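Local coordinates for phosphoribosyl-AMP cyclohydrolase (Medicago truncatula, PDB 7BGM), which probably catalyses the second and third steps of histidine biosynthesis, hydrolysing phosphoribosyl-ATP to phosphoribosyl-AMP and then opening the adenine ring of that product, at residues Thr99-Asp111 with Glu116-Leu128. Residues are numbered along the deposited sequence; the frame is centred on the assembly and turned at random.
Sequences TGAETCYYTPVFD and EEVEGNKLALTSL. With ZN (zinc ion), chain C.
G120 meets P108 through its carbonyl, which faces the proline ring: G120 O sits 3.8 Å from P108 CG. Next along, N121 leans across Y106, its amide plane turned 56° from the ring; the amide nitrogen reaches the ring edge near its plane, with N121 ND2 3.5 Å from Y106 CD1. K122 is gripped by its backbone, K122 N donating to Y106 O over 3.0 Å, while its side chain, bent at chi3 and chi4, curls back so that K122 NZ lies 3.6 Å from P108 CB. D111 is near but beyond salt-bridge distance, and D76 of the second subunit makes a long, weak ion pair; both probably favour the ammonium there. The segments run antiparallel here, and Y105, T107 and P108 also pair antiparallel with a strand of the second subunit, so the linker to helix 127-140 lies along a strand that carries a sheet across the dimer interface. L123 turns its two methyls to the loop 99-104 ahead of the strand: CD1 meets E102 CB, and L123 CD2 comes 3.6 Å from T103 OG1. That loop carries C104, whose SG binds zinc together with C97 and with C81 of the second subunit. A124 makes the straighter bond, A124 N to Y105 O at 3.0 Å and 172°. Its carbonyl accepts from a water that also bonds T103 OG1, the oxygen that accepts from Y105 N in an ST turn.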
loop_
_atom_site.group_PDB
_atom_site.type_symbol
_atom_site.label_atom_id
_atom_site.label_comp_id
_atom_site.label_asym_id
_atom_site.label_seq_id
_atom_site.Cartn_x
_atom_site.Cartn_y
_atom_site.Cartn_z
ATOM N N THR A 99 3.714 17.250 -11.526
ATOM C CA THR A 99 2.464 17.985 -11.672
ATOM C C THR A 99 1.956 18.535 -10.347
ATOM O O THR A 99 0.995 19.311 -10.343
ATOM C CB THR A 99 1.362 17.087 -12.260
ATOM O OG1 THR A 99 1.076 16.019 -11.347
ATOM C CG2 THR A 99 1.760 16.512 -13.609
ATOM N N GLY A 100 2.548 18.132 -9.222
ATOM C CA GLY A 100 2.054 18.494 -7.907
ATOM C C GLY A 100 1.218 17.428 -7.228
ATOM O O GLY A 100 0.996 17.517 -6.006
ATOM N N ALA A 101 0.761 16.415 -7.977
ATOM C CA ALA A 101 0.002 15.316 -7.402
ATOM C C ALA A 101 0.868 14.528 -6.422
ATOM O O ALA A 101 2.083 14.438 -6.566
ATOM C CB ALA A 101 -0.480 14.369 -8.496
ATOM N N GLU A 102 0.223 13.925 -5.427
ATOM C CA GLU A 102 0.960 13.239 -4.373
ATOM C C GLU A 102 1.759 12.058 -4.917
ATOM O O GLU A 102 2.881 11.776 -4.450
ATOM C CB GLU A 102 -0.031 12.796 -3.305
ATOM C CG GLU A 102 0.588 12.368 -2.071
ATOM C CD GLU A 102 -0.430 12.364 -0.962
ATOM O OE1 GLU A 102 -1.018 13.429 -0.683
ATOM O OE2 GLU A 102 -0.684 11.294 -0.425
ATOM N N THR A 103 1.197 11.368 -5.904
ATOM C CA THR A 103 1.860 10.302 -6.641
ATOM C C THR A 103 1.656 10.560 -8.110
ATOM O O THR A 103 0.813 11.388 -8.524
ATOM C CB THR A 103 1.311 8.892 -6.345
ATOM O OG1 THR A 103 0.031 8.764 -7.004
ATOM C CG2 THR A 103 1.170 8.678 -4.810
ATOM N N CYS A 104 2.393 9.803 -8.899
ATOM C CA CYS A 104 2.250 9.949 -10.342
ATOM C C CYS A 104 1.004 9.242 -10.907
ATOM O O CYS A 104 0.737 9.361 -12.110
ATOM C CB CYS A 104 3.503 9.440 -11.059
ATOM S SG CYS A 104 4.997 10.402 -10.780
ATOM N N TYR A 105 0.215 8.560 -10.097
ATOM C CA TYR A 105 -0.871 7.692 -10.575
ATOM C C TYR A 105 -2.206 8.259 -10.147
ATOM O O TYR A 105 -2.653 8.053 -9.019
ATOM C CB TYR A 105 -0.707 6.240 -10.073
ATOM C CG TYR A 105 0.557 5.566 -10.580
ATOM C CD1 TYR A 105 0.536 4.818 -11.778
ATOM C CD2 TYR A 105 1.783 5.716 -9.911
ATOM C CE1 TYR A 105 1.686 4.182 -12.240
ATOM C CE2 TYR A 105 2.940 5.107 -10.376
ATOM C CZ TYR A 105 2.884 4.325 -11.533
ATOM O OH TYR A 105 4.054 3.729 -11.967
ATOM N N TYR A 106 -2.815 9.034 -11.055
ATOM C CA TYR A 106 -4.082 9.711 -10.821
ATOM C C TYR A 106 -4.980 9.683 -12.063
ATOM O O TYR A 106 -5.937 10.475 -12.154
ATOM C CB TYR A 106 -3.805 11.160 -10.386
ATOM C CG TYR A 106 -2.864 11.865 -11.299
ATOM C CD1 TYR A 106 -3.333 12.416 -12.496
ATOM C CD2 TYR A 106 -1.521 12.038 -10.959
ATOM C CE1 TYR A 106 -2.489 13.079 -13.346
ATOM C CE2 TYR A 106 -0.644 12.702 -11.816
ATOM C CZ TYR A 106 -1.142 13.228 -13.013
ATOM O OH TYR A 106 -0.326 13.888 -13.908
ATOM N N THR A 107 -4.690 8.818 -13.041
ATOM C CA THR A 107 -5.450 8.780 -14.287
ATOM C C THR A 107 -6.211 7.457 -14.349
ATOM O O THR A 107 -5.656 6.423 -14.759
ATOM C CB THR A 107 -4.494 8.948 -15.468
ATOM O OG1 THR A 107 -3.804 10.229 -15.335
ATOM C CG2 THR A 107 -5.244 8.903 -16.824
ATOM N N PRO A 108 -7.467 7.419 -13.900
ATOM C CA PRO A 108 -8.201 6.139 -13.851
ATOM C C PRO A 108 -8.794 5.840 -15.213
ATOM O O PRO A 108 -9.456 6.685 -15.808
ATOM C CB PRO A 108 -9.286 6.384 -12.797
ATOM C CG PRO A 108 -9.543 7.897 -12.874
ATOM C CD PRO A 108 -8.270 8.550 -13.398
ATOM N N VAL A 109 -8.542 4.629 -15.697
ATOM C CA VAL A 109 -8.950 4.241 -17.037
ATOM C C VAL A 109 -10.437 3.927 -17.092
ATOM O O VAL A 109 -11.124 4.290 -18.057
ATOM C CB VAL A 109 -8.103 3.044 -17.478
ATOM C CG1 VAL A 109 -8.884 2.206 -18.469
ATOM C CG2 VAL A 109 -6.752 3.527 -18.005
ATOM N N PHE A 110 -10.961 3.248 -16.071
ATOM C CA PHE A 110 -12.352 2.808 -16.126
ATOM C C PHE A 110 -13.330 3.976 -16.222
ATOM O O PHE A 110 -14.466 3.782 -16.668
ATOM C CB PHE A 110 -12.671 1.940 -14.908
ATOM C CG PHE A 110 -12.040 0.573 -14.955
ATOM C CD1 PHE A 110 -11.250 0.196 -16.022
ATOM C CD2 PHE A 110 -12.260 -0.342 -13.936
ATOM C CE1 PHE A 110 -10.674 -1.070 -16.068
ATOM C CE2 PHE A 110 -11.700 -1.600 -13.980
ATOM C CZ PHE A 110 -10.905 -1.969 -15.044
ATOM N N ASP A 111 -12.903 5.185 -15.835
ATOM C CA ASP A 111 -13.778 6.353 -15.897
ATOM C C ASP A 111 -14.154 6.699 -17.333
ATOM O O ASP A 111 -15.305 7.064 -17.609
ATOM C CB ASP A 111 -13.103 7.551 -15.227
ATOM C CG ASP A 111 -13.308 7.577 -13.720
ATOM O OD1 ASP A 111 -14.013 6.687 -13.192
ATOM O OD2 ASP A 111 -12.769 8.497 -13.064
ATOM N N GLU A 116 -21.470 9.980 -19.166
ATOM C CA GLU A 116 -21.419 11.439 -19.232
ATOM C C GLU A 116 -20.122 11.890 -19.893
ATOM O O GLU A 116 -19.053 11.305 -19.667
ATOM C CB GLU A 116 -21.531 12.067 -17.831
ATOM C CG GLU A 116 -21.541 13.615 -17.837
ATOM C CD GLU A 116 -21.555 14.253 -16.436
ATOM O OE1 GLU A 116 -21.777 13.520 -15.440
ATOM O OE2 GLU A 116 -21.323 15.487 -16.330
ATOM N N GLU A 117 -20.224 12.938 -20.722
ATOM C CA GLU A 117 -19.038 13.616 -21.222
ATOM C C GLU A 117 -18.428 14.410 -20.076
ATOM O O GLU A 117 -18.829 15.552 -19.809
ATOM C CB GLU A 117 -19.386 14.523 -22.417
ATOM C CG GLU A 117 -18.135 15.157 -23.048
ATOM C CD GLU A 117 -17.082 14.086 -23.417
ATOM O OE1 GLU A 117 -17.414 13.194 -24.212
ATOM O OE2 GLU A 117 -15.953 14.107 -22.897
ATOM N N VAL A 118 -17.469 13.794 -19.386
ATOM C CA VAL A 118 -16.774 14.419 -18.273
ATOM C C VAL A 118 -15.508 13.613 -18.044
ATOM O O VAL A 118 -15.433 12.431 -18.408
ATOM C CB VAL A 118 -17.679 14.462 -17.011
ATOM C CG1 VAL A 118 -17.933 13.044 -16.448
ATOM C CG2 VAL A 118 -17.101 15.402 -15.933
ATOM N N GLU A 119 -14.494 14.249 -17.470
ATOM C CA GLU A 119 -13.303 13.538 -17.015
ATOM C C GLU A 119 -12.986 14.012 -15.606
ATOM O O GLU A 119 -13.402 15.102 -15.191
ATOM C CB GLU A 119 -12.099 13.786 -17.930
ATOM C CG GLU A 119 -12.313 13.377 -19.369
ATOM C CD GLU A 119 -11.252 13.944 -20.262
ATOM O OE1 GLU A 119 -10.077 13.671 -20.028
ATOM O OE2 GLU A 119 -11.586 14.710 -21.179
ATOM N N GLY A 120 -12.270 13.176 -14.852
ATOM C CA GLY A 120 -11.889 13.554 -13.513
ATOM C C GLY A 120 -10.737 12.714 -13.008
ATOM O O GLY A 120 -10.873 11.500 -12.798
ATOM N N ASN A 121 -9.590 13.345 -12.789
ATOM C CA ASN A 121 -8.458 12.619 -12.246
ATOM C C ASN A 121 -8.653 12.374 -10.748
ATOM O O ASN A 121 -9.355 13.107 -10.049
ATOM C CB ASN A 121 -7.153 13.383 -12.512
ATOM C CG ASN A 121 -6.675 13.230 -13.975
ATOM O OD1 ASN A 121 -7.146 12.359 -14.708
ATOM N ND2 ASN A 121 -5.779 14.091 -14.396
ATOM N N LYS A 122 -8.060 11.300 -10.267
ATOM C CA LYS A 122 -8.120 10.992 -8.842
ATOM C C LYS A 122 -6.977 10.048 -8.527
ATOM O O LYS A 122 -6.689 9.143 -9.310
ATOM C CB LYS A 122 -9.463 10.377 -8.420
ATOM C CG LYS A 122 -9.782 9.002 -8.939
ATOM C CD LYS A 122 -10.675 8.267 -7.949
ATOM C CE LYS A 122 -11.624 7.279 -8.623
ATOM N NZ LYS A 122 -10.967 6.415 -9.632
ATOM N N LEU A 123 -6.343 10.238 -7.365
ATOM C CA LEU A 123 -5.245 9.358 -6.974
ATOM C C LEU A 123 -5.726 7.916 -6.859
ATOM O O LEU A 123 -6.827 7.633 -6.360
ATOM C CB LEU A 123 -4.660 9.795 -5.630
ATOM C CG LEU A 123 -3.937 11.150 -5.489
ATOM C CD1 LEU A 123 -3.687 11.332 -4.033
ATOM C CD2 LEU A 123 -2.632 11.099 -6.272
ATOM N N ALA A 124 -4.885 6.996 -7.314
ATOM C CA ALA A 124 -5.059 5.591 -6.945
ATOM C C ALA A 124 -4.956 5.425 -5.436
ATOM O O ALA A 124 -3.988 5.886 -4.819
ATOM C CB ALA A 124 -3.998 4.750 -7.638
ATOM N N LEU A 125 -5.969 4.781 -4.847
ATOM C CA LEU A 125 -6.040 4.574 -3.406
ATOM C C LEU A 125 -6.446 3.142 -3.097
ATOM O O LEU A 125 -7.351 2.602 -3.744
ATOM C CB LEU A 125 -7.059 5.487 -2.743
ATOM C CG LEU A 125 -6.853 6.991 -2.881
ATOM C CD1 LEU A 125 -8.009 7.729 -2.297
ATOM C CD2 LEU A 125 -5.538 7.433 -2.222
ATOM N N THR A 126 -5.843 2.560 -2.060
ATOM C CA THR A 126 -6.257 1.231 -1.611
ATOM C C THR A 126 -7.323 1.414 -0.526
ATOM O O THR A 126 -7.625 2.537 -0.127
ATOM C CB THR A 126 -5.064 0.410 -1.108
ATOM O OG1 THR A 126 -4.436 1.056 0.008
ATOM C CG2 THR A 126 -4.029 0.229 -2.215
ATOM N N SER A 127 -7.923 0.305 -0.084
ATOM C CA SER A 127 -9.174 0.384 0.693
ATOM C C SER A 127 -9.124 1.354 1.878
ATOM O O SER A 127 -10.089 2.103 2.118
ATOM C CB SER A 127 -9.555 -1.017 1.165
ATOM O OG SER A 127 -9.878 -1.785 0.008
ATOM N N LEU A 128 -8.055 1.310 2.681
ATOM C CA LEU A 128 -8.020 2.148 3.878
ATOM C C LEU A 128 -7.988 3.627 3.512
ATOM O O LEU A 128 -8.670 4.445 4.138
ATOM C CB LEU A 128 -6.812 1.778 4.736
ATOM C CG LEU A 128 -6.570 2.513 6.041
ATOM C CD1 LEU A 128 -7.805 2.368 6.931
ATOM C CD2 LEU A 128 -5.313 1.927 6.716
HETATM ZN ZN ZN C . 4.604 12.140 -12.249
HETATM O O HOH W 1 -1.725 7.297 -5.373
#